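Local coordinates for protein LAE5 (Uncultured bacterium, PDB 5JD3) that probably hydrolyses ester bonds as a serine esterase of the GDSL lipase/acylhydrolase family, with the three-layer alpha/beta/alpha fold expected of SGNH hydrolases, at residues A[92-95]-A[96-100]; A[139-142]-A[143-147]; A[163-167]-A[168-172]; A[116-119]-A[120-123]; A[23-26]-A[27-30]. All blocks are in the same frame, centred on the assembly; numbering follows the deposited sequence.

Contact 1 (A[92-95]-A[96-100])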
# COMPACT_ATOMS: atom_id res chain seq x y z
N ALA A 92 -7.75 -11.08 -2.71
CA ALA A 92 -7.58 -12.42 -3.26
C ALA A 92 -8.68 -12.77 -4.25
O ALA A 92 -8.46 -13.52 -5.20
CB ALA A 92 -7.53 -13.45 -2.14
N ALA A 93 -9.87 -12.22 -4.02
CA ALA A 93 -11.03 -12.53 -4.85
C ALA A 93 -10.93 -11.91 -6.24
O ALA A 93 -11.51 -12.41 -7.20
CB ALA A 93 -12.31 -12.07 -4.16
N ARG A 94 -10.19 -10.81 -6.35
CA ARG A 94 -10.09 -10.08 -7.61
C ARG A 94 -8.67 -10.05 -8.15
O ARG A 94 -8.37 -9.34 -9.11
CB ARG A 94 -10.61 -8.65 -7.45
CG ARG A 94 -9.79 -7.78 -6.51
CD ARG A 94 -10.44 -6.42 -6.33
NE ARG A 94 -9.67 -5.55 -5.44
CZ ARG A 94 -8.72 -4.72 -5.84
NH1 ARG A 94 -8.40 -4.65 -7.13
NH2 ARG A 94 -8.08 -3.96 -4.96
N TRP A 95 -7.79 -10.84 -7.54
CA TRP A 95 -6.37 -10.84 -7.89
C TRP A 95 -6.14 -11.25 -9.35
O TRP A 95 -5.28 -10.69 -10.03
CB TRP A 95 -5.59 -11.77 -6.96
CG TRP A 95 -4.11 -11.56 -7.00
CD1 TRP A 95 -3.20 -12.23 -7.77
CD2 TRP A 95 -3.36 -10.61 -6.24
NE1 TRP A 95 -1.93 -11.76 -7.53
CE2 TRP A 95 -2.00 -10.76 -6.60
CE3 TRP A 95 -3.70 -9.64 -5.29
CZ2 TRP A 95 -0.99 -9.98 -6.04
CZ3 TRP A 95 -2.69 -8.87 -4.74
CH2 TRP A 95 -1.35 -9.04 -5.12
N GLN A 96 -6.91 -12.22 -9.82
CA GLN A 96 -6.76 -12.73 -11.18
C GLN A 96 -7.01 -11.65 -12.23
O GLN A 96 -6.23 -11.51 -13.18
CB GLN A 96 -7.70 -13.91 -11.41
CG GLN A 96 -7.76 -14.37 -12.86
CD GLN A 96 -6.39 -14.70 -13.43
OE1 GLN A 96 -5.56 -15.31 -12.76
NE2 GLN A 96 -6.16 -14.30 -14.67
N ASN A 97 -8.08 -10.89 -12.06
CA ASN A 97 -8.45 -9.87 -13.04
C ASN A 97 -7.72 -8.54 -12.85
O ASN A 97 -7.45 -7.84 -13.82
CB ASN A 97 -9.96 -9.63 -13.01
CG ASN A 97 -10.76 -10.84 -13.45
OD1 ASN A 97 -10.22 -11.77 -14.04
ND2 ASN A 97 -12.06 -10.83 -13.17
N ASP A 98 -7.40 -8.21 -11.61
CA ASP A 98 -6.85 -6.89 -11.31
C ASP A 98 -5.32 -6.87 -11.17
O ASP A 98 -4.72 -5.80 -11.12
CB ASP A 98 -7.48 -6.33 -10.03
CG ASP A 98 -8.94 -5.96 -10.22
OD1 ASP A 98 -9.44 -6.09 -11.35
OD2 ASP A 98 -9.57 -5.51 -9.24
N VAL A 99 -4.70 -8.05 -11.11
CA VAL A 99 -3.25 -8.11 -11.04
C VAL A 99 -2.66 -8.91 -12.19
O VAL A 99 -1.98 -8.36 -13.06
CB VAL A 99 -2.77 -8.73 -9.71
CG1 VAL A 99 -1.25 -8.80 -9.67
CG2 VAL A 99 -3.29 -7.91 -8.53
N PHE A 100 -2.92 -10.22 -12.21
CA PHE A 100 -2.39 -11.10 -13.24
C PHE A 100 -2.88 -10.72 -14.64
O PHE A 100 -2.14 -10.81 -15.62
CB PHE A 100 -2.75 -12.55 -12.94
CG PHE A 100 -2.01 -13.13 -11.77
CD1 PHE A 100 -0.79 -12.60 -11.37
CD2 PHE A 100 -2.53 -14.21 -11.07
CE1 PHE A 100 -0.12 -13.14 -10.29
CE2 PHE A 100 -1.86 -14.75 -9.99
CZ PHE A 100 -0.65 -14.21 -9.60
O HOH W 1 -8.80 -13.72 -8.01

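Contact 2 (A[139-142]-A[143-147])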
# COMPACT_ATOMS: atom_id res chain seq x y z
N LEU A 139 -2.03 -13.43 2.55
CA LEU A 139 -1.00 -12.52 2.06
C LEU A 139 0.19 -13.29 1.49
O LEU A 139 0.71 -12.95 0.43
CB LEU A 139 -0.53 -11.59 3.18
CG LEU A 139 0.47 -10.49 2.83
CD1 LEU A 139 -0.17 -9.47 1.90
CD2 LEU A 139 0.98 -9.82 4.09
N ASP A 140 0.60 -14.33 2.21
CA ASP A 140 1.71 -15.19 1.78
C ASP A 140 1.35 -15.91 0.48
O ASP A 140 2.21 -16.11 -0.38
CB ASP A 140 2.06 -16.19 2.87
CG ASP A 140 3.07 -17.23 2.42
OD1 ASP A 140 4.28 -16.97 2.56
OD2 ASP A 140 2.65 -18.30 1.93
N GLU A 141 0.12 -16.35 0.35
CA GLU A 141 -0.34 -17.03 -0.85
C GLU A 141 -0.41 -16.14 -2.08
O GLU A 141 -0.05 -16.55 -3.14
CB GLU A 141 -1.63 -17.81 -0.60
CG GLU A 141 -2.46 -18.20 -1.82
CD GLU A 141 -1.87 -19.26 -2.78
OE1 GLU A 141 -0.86 -19.96 -2.47
OE2 GLU A 141 -2.43 -19.44 -3.89
N LEU A 142 -0.88 -14.92 -1.90
CA LEU A 142 -0.90 -13.98 -3.01
C LEU A 142 0.51 -13.69 -3.52
O LEU A 142 0.76 -13.65 -4.72
CB LEU A 142 -1.58 -12.67 -2.60
CG LEU A 142 -3.07 -12.73 -2.27
CD1 LEU A 142 -3.58 -11.36 -1.86
CD2 LEU A 142 -3.86 -13.27 -3.44
N VAL A 143 1.43 -13.50 -2.58
CA VAL A 143 2.82 -13.23 -2.91
C VAL A 143 3.48 -14.44 -3.57
O VAL A 143 4.20 -14.29 -4.56
CB VAL A 143 3.62 -12.83 -1.65
CG1 VAL A 143 5.11 -12.90 -1.92
CG2 VAL A 143 3.21 -11.44 -1.18
N ALA A 144 3.21 -15.62 -3.04
CA ALA A 144 3.78 -16.86 -3.56
C ALA A 144 3.40 -17.09 -5.02
O ALA A 144 4.19 -17.63 -5.80
CB ALA A 144 3.35 -18.04 -2.71
N ARG A 145 2.19 -16.68 -5.40
CA ARG A 145 1.71 -16.84 -6.76
C ARG A 145 2.20 -15.73 -7.68
O ARG A 145 2.24 -15.89 -8.90
CB ARG A 145 0.18 -16.90 -6.80
CG ARG A 145 -0.43 -18.17 -6.24
CD ARG A 145 -1.57 -18.65 -7.12
NE ARG A 145 -2.52 -17.59 -7.43
CZ ARG A 145 -3.67 -17.40 -6.81
NH1 ARG A 145 -4.04 -18.21 -5.83
NH2 ARG A 145 -4.47 -16.40 -7.17
N THR A 146 2.57 -14.59 -7.10
CA THR A 146 2.89 -13.40 -7.88
C THR A 146 4.40 -13.18 -8.01
O THR A 146 4.87 -12.66 -9.02
CB THR A 146 2.25 -12.14 -7.25
OG1 THR A 146 0.85 -12.36 -7.06
CG2 THR A 146 2.45 -10.93 -8.14
N ALA A 147 5.16 -13.59 -7.00
CA ALA A 147 6.61 -13.39 -6.98
C ALA A 147 7.35 -13.93 -8.22
O ALA A 147 8.22 -13.25 -8.75
CB ALA A 147 7.20 -14.00 -5.71

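Contact 3 (A[163-167]-A[168-172])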
# COMPACT_ATOMS: atom_id res chain seq x y z
N PRO A 163 0.99 7.54 17.64
CA PRO A 163 2.29 7.32 18.29
C PRO A 163 2.21 6.43 19.53
O PRO A 163 3.21 5.81 19.89
CB PRO A 163 2.74 8.73 18.66
CG PRO A 163 1.48 9.52 18.76
CD PRO A 163 0.56 8.94 17.73
N ASN A 164 1.05 6.37 20.18
CA ASN A 164 0.88 5.53 21.36
C ASN A 164 1.01 4.05 21.00
O ASN A 164 0.10 3.47 20.40
CB ASN A 164 -0.46 5.80 22.03
CG ASN A 164 -0.64 5.01 23.32
OD1 ASN A 164 0.34 4.63 23.96
ND2 ASN A 164 -1.88 4.77 23.70
N ARG A 165 2.13 3.45 21.38
CA ARG A 165 2.43 2.08 20.99
C ARG A 165 1.63 1.04 21.78
O ARG A 165 1.58 -0.13 21.39
CB ARG A 165 3.93 1.80 21.15
CG ARG A 165 4.81 2.74 20.35
CD ARG A 165 4.52 2.62 18.86
NE ARG A 165 5.00 1.35 18.31
CZ ARG A 165 6.12 1.22 17.60
NH1 ARG A 165 6.88 2.28 17.36
NH2 ARG A 165 6.47 0.03 17.14
N GLU A 166 1.01 1.46 22.87
CA GLU A 166 0.19 0.54 23.66
C GLU A 166 -1.30 0.80 23.45
O GLU A 166 -2.14 0.32 24.21
CB GLU A 166 0.55 0.64 25.15
CG GLU A 166 0.80 2.04 25.66
CD GLU A 166 1.56 2.05 26.97
OE1 GLU A 166 1.88 0.96 27.48
OE2 GLU A 166 1.84 3.16 27.49
N ASP A 167 -1.62 1.57 22.41
CA ASP A 167 -3.00 1.70 21.97
C ASP A 167 -3.42 0.39 21.32
O ASP A 167 -2.68 -0.17 20.50
CB ASP A 167 -3.16 2.87 20.99
CG ASP A 167 -4.57 2.98 20.44
OD1 ASP A 167 -5.38 3.73 21.02
OD2 ASP A 167 -4.87 2.32 19.42
N ALA A 168 -4.60 -0.10 21.68
CA ALA A 168 -5.07 -1.42 21.26
C ALA A 168 -5.01 -1.62 19.74
O ALA A 168 -4.64 -2.69 19.27
CB ALA A 168 -6.49 -1.65 21.75
N MET A 169 -5.37 -0.58 18.99
CA MET A 169 -5.38 -0.68 17.53
C MET A 169 -3.99 -0.50 16.93
O MET A 169 -3.64 -1.16 15.96
CB MET A 169 -6.35 0.34 16.94
CG MET A 169 -6.33 0.37 15.42
SD MET A 169 -7.84 1.02 14.68
CE MET A 169 -7.28 1.28 13.00
N ARG A 170 -3.20 0.40 17.52
CA ARG A 170 -1.83 0.60 17.06
C ARG A 170 -0.99 -0.65 17.29
O ARG A 170 -0.23 -1.07 16.42
CB ARG A 170 -1.19 1.80 17.76
CG ARG A 170 0.31 1.94 17.51
CD ARG A 170 0.62 2.10 16.03
NE ARG A 170 2.01 1.77 15.71
CZ ARG A 170 2.99 2.66 15.64
NH1 ARG A 170 4.22 2.26 15.34
NH2 ARG A 170 2.76 3.95 15.86
N ALA A 171 -1.14 -1.25 18.47
CA ALA A 171 -0.43 -2.47 18.81
C ALA A 171 -0.88 -3.62 17.92
O ALA A 171 -0.08 -4.48 17.54
CB ALA A 171 -0.63 -2.82 20.27
N ARG A 172 -2.17 -3.64 17.60
CA ARG A 172 -2.74 -4.65 16.71
C ARG A 172 -2.24 -4.43 15.29
O ARG A 172 -1.95 -5.39 14.57
CB ARG A 172 -4.27 -4.60 16.75
CG ARG A 172 -4.96 -5.72 15.98
CD ARG A 172 -4.79 -7.06 16.69
NE ARG A 172 -5.74 -8.06 16.19
CZ ARG A 172 -5.79 -9.32 16.62
NH1 ARG A 172 -4.94 -9.73 17.55
NH2 ARG A 172 -6.69 -10.15 16.12

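Contact 4 (A[116-119]-A[120-123])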
# COMPACT_ATOMS: atom_id res chain seq x y z
N VAL A 116 -7.50 -4.80 10.16
CA VAL A 116 -7.34 -4.49 11.57
C VAL A 116 -8.46 -3.59 12.07
O VAL A 116 -8.99 -3.79 13.17
CB VAL A 116 -5.98 -3.79 11.84
CG1 VAL A 116 -5.89 -3.32 13.28
CG2 VAL A 116 -4.83 -4.73 11.50
N TRP A 117 -8.84 -2.61 11.25
CA TRP A 117 -9.78 -1.57 11.66
C TRP A 117 -11.16 -2.11 12.04
O TRP A 117 -11.77 -1.62 12.99
CB TRP A 117 -9.93 -0.54 10.54
CG TRP A 117 -10.28 0.83 11.03
CD1 TRP A 117 -10.60 1.19 12.30
CD2 TRP A 117 -10.33 2.03 10.25
NE1 TRP A 117 -10.85 2.54 12.37
CE2 TRP A 117 -10.69 3.08 11.12
CE3 TRP A 117 -10.11 2.32 8.90
CZ2 TRP A 117 -10.84 4.40 10.68
CZ3 TRP A 117 -10.25 3.63 8.47
CH2 TRP A 117 -10.61 4.65 9.36
N ARG A 118 -11.64 -3.11 11.31
CA ARG A 118 -12.98 -3.65 11.54
C ARG A 118 -13.10 -4.33 12.90
O ARG A 118 -14.20 -4.44 13.45
CB ARG A 118 -13.36 -4.63 10.43
CG ARG A 118 -13.45 -4.00 9.04
CD ARG A 118 -14.58 -2.98 8.94
NE ARG A 118 -14.18 -1.65 9.37
CZ ARG A 118 -13.56 -0.76 8.59
NH1 ARG A 118 -13.23 0.43 9.07
NH2 ARG A 118 -13.28 -1.07 7.33
N GLN A 119 -11.98 -4.78 13.44
CA GLN A 119 -11.98 -5.44 14.74
C GLN A 119 -12.20 -4.44 15.87
O GLN A 119 -12.40 -4.82 17.02
CB GLN A 119 -10.66 -6.19 14.96
CG GLN A 119 -10.32 -7.18 13.87
CD GLN A 119 -8.99 -7.88 14.10
OE1 GLN A 119 -8.66 -8.25 15.22
NE2 GLN A 119 -8.23 -8.05 13.03
N PHE A 120 -12.19 -3.15 15.54
CA PHE A 120 -12.31 -2.11 16.55
C PHE A 120 -13.52 -1.19 16.37
O PHE A 120 -14.11 -0.75 17.36
CB PHE A 120 -11.02 -1.27 16.59
CG PHE A 120 -9.82 -2.03 17.07
CD1 PHE A 120 -9.59 -2.20 18.43
CD2 PHE A 120 -8.93 -2.58 16.17
CE1 PHE A 120 -8.49 -2.91 18.88
CE2 PHE A 120 -7.82 -3.29 16.61
CZ PHE A 120 -7.60 -3.45 17.97
N ASP A 121 -13.91 -0.90 15.13
CA ASP A 121 -15.10 -0.08 14.92
C ASP A 121 -16.34 -0.95 14.72
O ASP A 121 -17.47 -0.47 14.82
CB ASP A 121 -14.91 0.88 13.73
CG ASP A 121 -14.49 0.17 12.45
OD1 ASP A 121 -14.67 -1.06 12.34
OD2 ASP A 121 -13.98 0.86 11.54
N LEU A 122 -16.12 -2.23 14.45
CA LEU A 122 -17.20 -3.21 14.40
C LEU A 122 -16.84 -4.46 15.19
O LEU A 122 -16.71 -5.55 14.62
CB LEU A 122 -17.53 -3.59 12.95
CG LEU A 122 -18.06 -2.49 12.03
CD1 LEU A 122 -18.24 -3.03 10.62
CD2 LEU A 122 -19.37 -1.93 12.55
N PRO A 123 -16.68 -4.32 16.52
CA PRO A 123 -16.13 -5.40 17.36
C PRO A 123 -17.06 -6.60 17.50
O PRO A 123 -16.60 -7.69 17.81
CB PRO A 123 -15.93 -4.72 18.72
CG PRO A 123 -16.12 -3.25 18.48
CD PRO A 123 -17.05 -3.15 17.33

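Contact 5 (A[23-26]-A[27-30])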
# COMPACT_ATOMS: atom_id res chain seq x y z
N TYR A 23 15.42 0.93 -8.72
CA TYR A 23 14.89 -0.39 -8.44
C TYR A 23 14.11 -0.91 -9.64
O TYR A 23 14.09 -2.11 -9.92
CB TYR A 23 14.01 -0.36 -7.19
CG TYR A 23 13.29 -1.65 -6.88
CD1 TYR A 23 13.91 -2.65 -6.14
CD2 TYR A 23 11.98 -1.86 -7.30
CE1 TYR A 23 13.25 -3.83 -5.84
CE2 TYR A 23 11.32 -3.03 -7.01
CZ TYR A 23 11.96 -4.01 -6.28
OH TYR A 23 11.30 -5.19 -5.98
N PHE A 24 13.47 0.01 -10.35
CA PHE A 24 12.63 -0.33 -11.49
C PHE A 24 13.40 -0.27 -12.81
O PHE A 24 14.14 0.68 -13.06
CB PHE A 24 11.42 0.60 -11.57
CG PHE A 24 10.56 0.57 -10.34
CD1 PHE A 24 9.69 -0.48 -10.12
CD2 PHE A 24 10.62 1.60 -9.41
CE1 PHE A 24 8.89 -0.51 -8.99
CE2 PHE A 24 9.83 1.57 -8.28
CZ PHE A 24 8.96 0.51 -8.07
N ALA A 25 13.24 -1.30 -13.63
CA ALA A 25 13.80 -1.27 -14.98
C ALA A 25 13.02 -0.27 -15.82
O ALA A 25 11.84 -0.02 -15.56
CB ALA A 25 13.75 -2.66 -15.61
N ALA A 26 13.68 0.32 -16.81
CA ALA A 26 13.04 1.32 -17.66
C ALA A 26 11.91 0.72 -18.49
O ALA A 26 12.02 -0.41 -18.97
CB ALA A 26 14.07 1.98 -18.56
N GLY A 27 10.83 1.47 -18.64
CA GLY A 27 9.70 1.04 -19.44
C GLY A 27 8.85 -0.04 -18.78
O GLY A 27 8.05 -0.70 -19.44
N SER A 28 9.03 -0.21 -17.47
CA SER A 28 8.30 -1.23 -16.73
C SER A 28 6.91 -0.75 -16.30
O SER A 28 6.69 0.45 -16.16
CB SER A 28 9.09 -1.66 -15.50
OG SER A 28 10.37 -2.16 -15.86
N LYS A 29 6.00 -1.69 -16.11
CA LYS A 29 4.67 -1.36 -15.61
C LYS A 29 4.49 -1.80 -14.16
O LYS A 29 4.62 -2.98 -13.84
CB LYS A 29 3.58 -1.99 -16.47
CG LYS A 29 2.19 -1.89 -15.85
CD LYS A 29 1.09 -1.89 -16.90
CE LYS A 29 0.85 -3.28 -17.46
NZ LYS A 29 -0.45 -3.35 -18.19
N LEU A 30 4.20 -0.84 -13.29
CA LEU A 30 3.98 -1.12 -11.88
C LEU A 30 2.50 -1.05 -11.52
O LEU A 30 1.85 -0.03 -11.73
CB LEU A 30 4.77 -0.14 -11.01
CG LEU A 30 4.43 -0.11 -9.52
CD1 LEU A 30 4.73 -1.45 -8.86
CD2 LEU A 30 5.16 1.01 -8.81

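Contact 1 (A[92-95]-A[96-100])
With CG of Trp95 swung away from its backbone N (chi1 -164°) and the CG2 branch of Val99 set beside its own backbone N, the indole lies flat against the valine one helical turn on. Val99 CG2 sits over the centre of the six-membered ring, 3.6 Å from the centroid, a CH-pi contact. Phe100 adds a T-shaped pair: the CD1-NE1 edge of the indole meets the phenylalanine face, centroids 4.6 Å apart and planes at 88°. Trp95 and Val99 form the inner face of helix 88-100, resting on strands 29-34 and 106-110 as this helix flanks the parallel sheet of the SGNH (GDSL) hydrolase fold. Phe100 instead meets helix 132-146, whose Thr146 accepts a weak hydrogen bond from Trp95 NE1. Trp95 O accepts from Val99 N at 2.9 Å and from Phe100 N at 3.2 Å, the second bond marking a wider pi-type turn at the end of the helix. On another side Arg94 reaches Asp98 in a salt bridge, NH1 to OD2 2.6 Å, in the guanidinium plane and on the anti lone pair of the carboxylate. Gln81 O and Asn86 hold the other guanidinium nitrogens of Arg94. A water joins Ala92 O to Gln96 N.

Contact 2 (A[139-142]-A[143-147])
Thr146 turns its hydroxyl back onto the carbonyl of Leu142, one turn earlier, with OG1 donating to Leu142 O at 2.7 Å. The first torsion puts OG1 beside the threonine's own backbone N (chi1 -53°), so that hydroxyl and amide face the same carbonyl; the amide bonds Leu142 O only weakly and also reaches Val143 O, which leaves the hydroxyl the shorter link to Leu142 O. On this buried side the helix is closely packed. Val143 places CG2 3.3 Å from Leu139 O, while its amide bonds to that oxygen at 3.1 Å. Helix 132-146 is one of the helices layered on the parallel sheet: Val143 rests on Met153 and Leu155 of strand 152-156 and on Met109 of strand 106-110, and Leu142 reaches across to Ala92 and Trp95 of helix 88-100. The outward side is looser and built from charge. Glu141 bends at chi2 and Arg145 at chi2 and chi3, which brings NH1 to OE2 at 2.8 Å in a salt bridge. The bond is not straight, at 134°, and OE2 is tilted out of the guanidinium plane, the two flat groups being turned 65° apart. OE2 also lies 3.3 Å from Arg145 CG, so the arginine chain curls past the carboxylate. Asp140, on a different flank, gives OD1 to His187 of helix 168-187.

Contact 3 (A[163-167]-A[168-172])
Asp167 caps helix 168-187 with a single carboxylate oxygen. Its CG stands opposite the backbone N (chi1 176°), and chi2 of 93° turns OD2 over the first turn, where it accepts from Met169 N at 3.0 Å and from Arg170 N at 3.2 Å. The arginine amide uses the anti lone pair; the methionine amide comes from above the carboxylate plane. Asp167 O starts the regular helical bonding by accepting from Ala171 N at 2.8 Å in a nearly straight bond. Replacing Asp167 with an alanine would probably leave the amides of Met169 and Arg170 without their N-cap acceptor and fray the start of the helix. Ahead of the cap, a type I beta turn runs from Asn164 to Asp167. Arg165 folds back through bends at chi2 and chi3 and lays its guanidinium over that of Arg170, planes 20° apart, with Arg170 NH1 over the centre of the Arg165 group and 3.1 Å from its CZ. Arg170 reaches there by bending at chi2. This pairing of like charges is probably eased by Asp174 and Asp199, which form salt bridges with Arg170, while Glu162 O accepts from its NH2. Helix 113-121 flanks the start of helix 168-187, with Ala168 against Phe120 and Met169 against Trp117, and Phe160 of the preceding loop covers Asp167, Met169 and Arg170.

Contact 4 (A[116-119]-A[120-123])
Arg118 and Asp121 meet side-on in a two-pronged salt bridge. NH1 donates to OD2 at 2.6 Å and NE to OD1 at 3.1 Å, each on the syn lone pair of its oxygen, both bonds nearly straight. Guanidinium and carboxylate are nearly coplanar, 13° apart, so the paired bonds hold both groups flat. A lysine in place of Arg118 would probably lose this double grip, leaving one carboxylate oxygen of Asp121 without its mate and the group freer to turn. The ion pair in turn lies over one face of the Trp117 indole: Asp121 OD2 is 3.5 Å from CD1, and Arg118 NH1 also stands above the ring, toward its rim. Bends at chi2 and chi3 curl the arginine back to this place, while Asp121 carries CG between its backbone N and carbonyl carbon (chi1 54°). Asn114 adds a weak hydrogen bond to Arg118 NH2.

Beneath these side chains the helix is ending. Trp117 O accepts from both Asp121 N and Phe120 N, at 3.1 and 3.0 Å, and Leu122 is the first residue to leave helical geometry. On a separate flank Phe120 runs beside Val116, CE2 to CG1 3.8 Å. Gln119 is fixed by Tyr176, Arg172 and the carbonyl of Asp115. Trp117 also touches residues of a probable Ser-His-Asp triad (Ser36, His216 and Asp213), which places this helix end near the likely active site. The first turns of helix 168-187 pack against helix 113-121, receiving Val116 on Arg172 and Tyr176, Trp117 on Met169 and Phe120 on Ala168.

Contact 5 (A[23-26]-A[27-30])
A type II beta turn from Ala25 to Ser28 reverses the chain just before strand 29-34. Gly27 occupies its third position with phi 74°, a positive value that favours glycine; a side chain there would run into Ala26 O. The closing amide bond, Ser28 N to Ala25 O, is weak at 3.4 Å. The serine side chain supplies a shorter link: with OG set beside its own backbone N (chi1 -58°), the hydroxyl donates to Ala25 O at 2.6 Å, arriving from above the carbonyl plane, 57° out of it. The same OG of Ser28 lies 3.4 Å from Ala25 CB. From Lys29 the chain enters the parallel sheet at the core of the fold, where strand 29-34 lies between 77-82 and 106-110; Ser28 and Leu30 bond through their backbones to Arg77, and Lys29 to Asp105 and Tyr106. Flanking the turn, Phe24 before it and Leu30 after it converge on the buried side. Leu30 CD2 comes to 3.9 Å from Phe24 CZ, approaching the ring obliquely at its far end. Tyr106 meets the Phe24 ring edge-to-face, and its hydroxyl accepts from Ala25 N. Phe229 of helix 219-232 touches both Phe24 and Leu30, while Ile154 of strand 152-156 lies against Phe24.

How the contacts relate
From the N terminus, contact 5 turns the chain into strand 29-34. Contact 1 follows near the end of helix 88-100, contact 4 at the end of helix 113-121, contact 2 at the end of helix 132-146 and contact 3 at the start of helix 168-187. Each closes only a turn or two of chain; they run in series, and none nests in or crosses another. Two pairs touch in space. Contacts 1 and 2 join helices 88-100 and 132-146, while contacts 3 and 4 join helices 113-121 and 168-187, with Arg172 probably hydrogen-bonded to Gln119. Contact 5 lies on the opposite side of the chain's centre from contacts 3 and 4, with centres about 36 and 37 Å away.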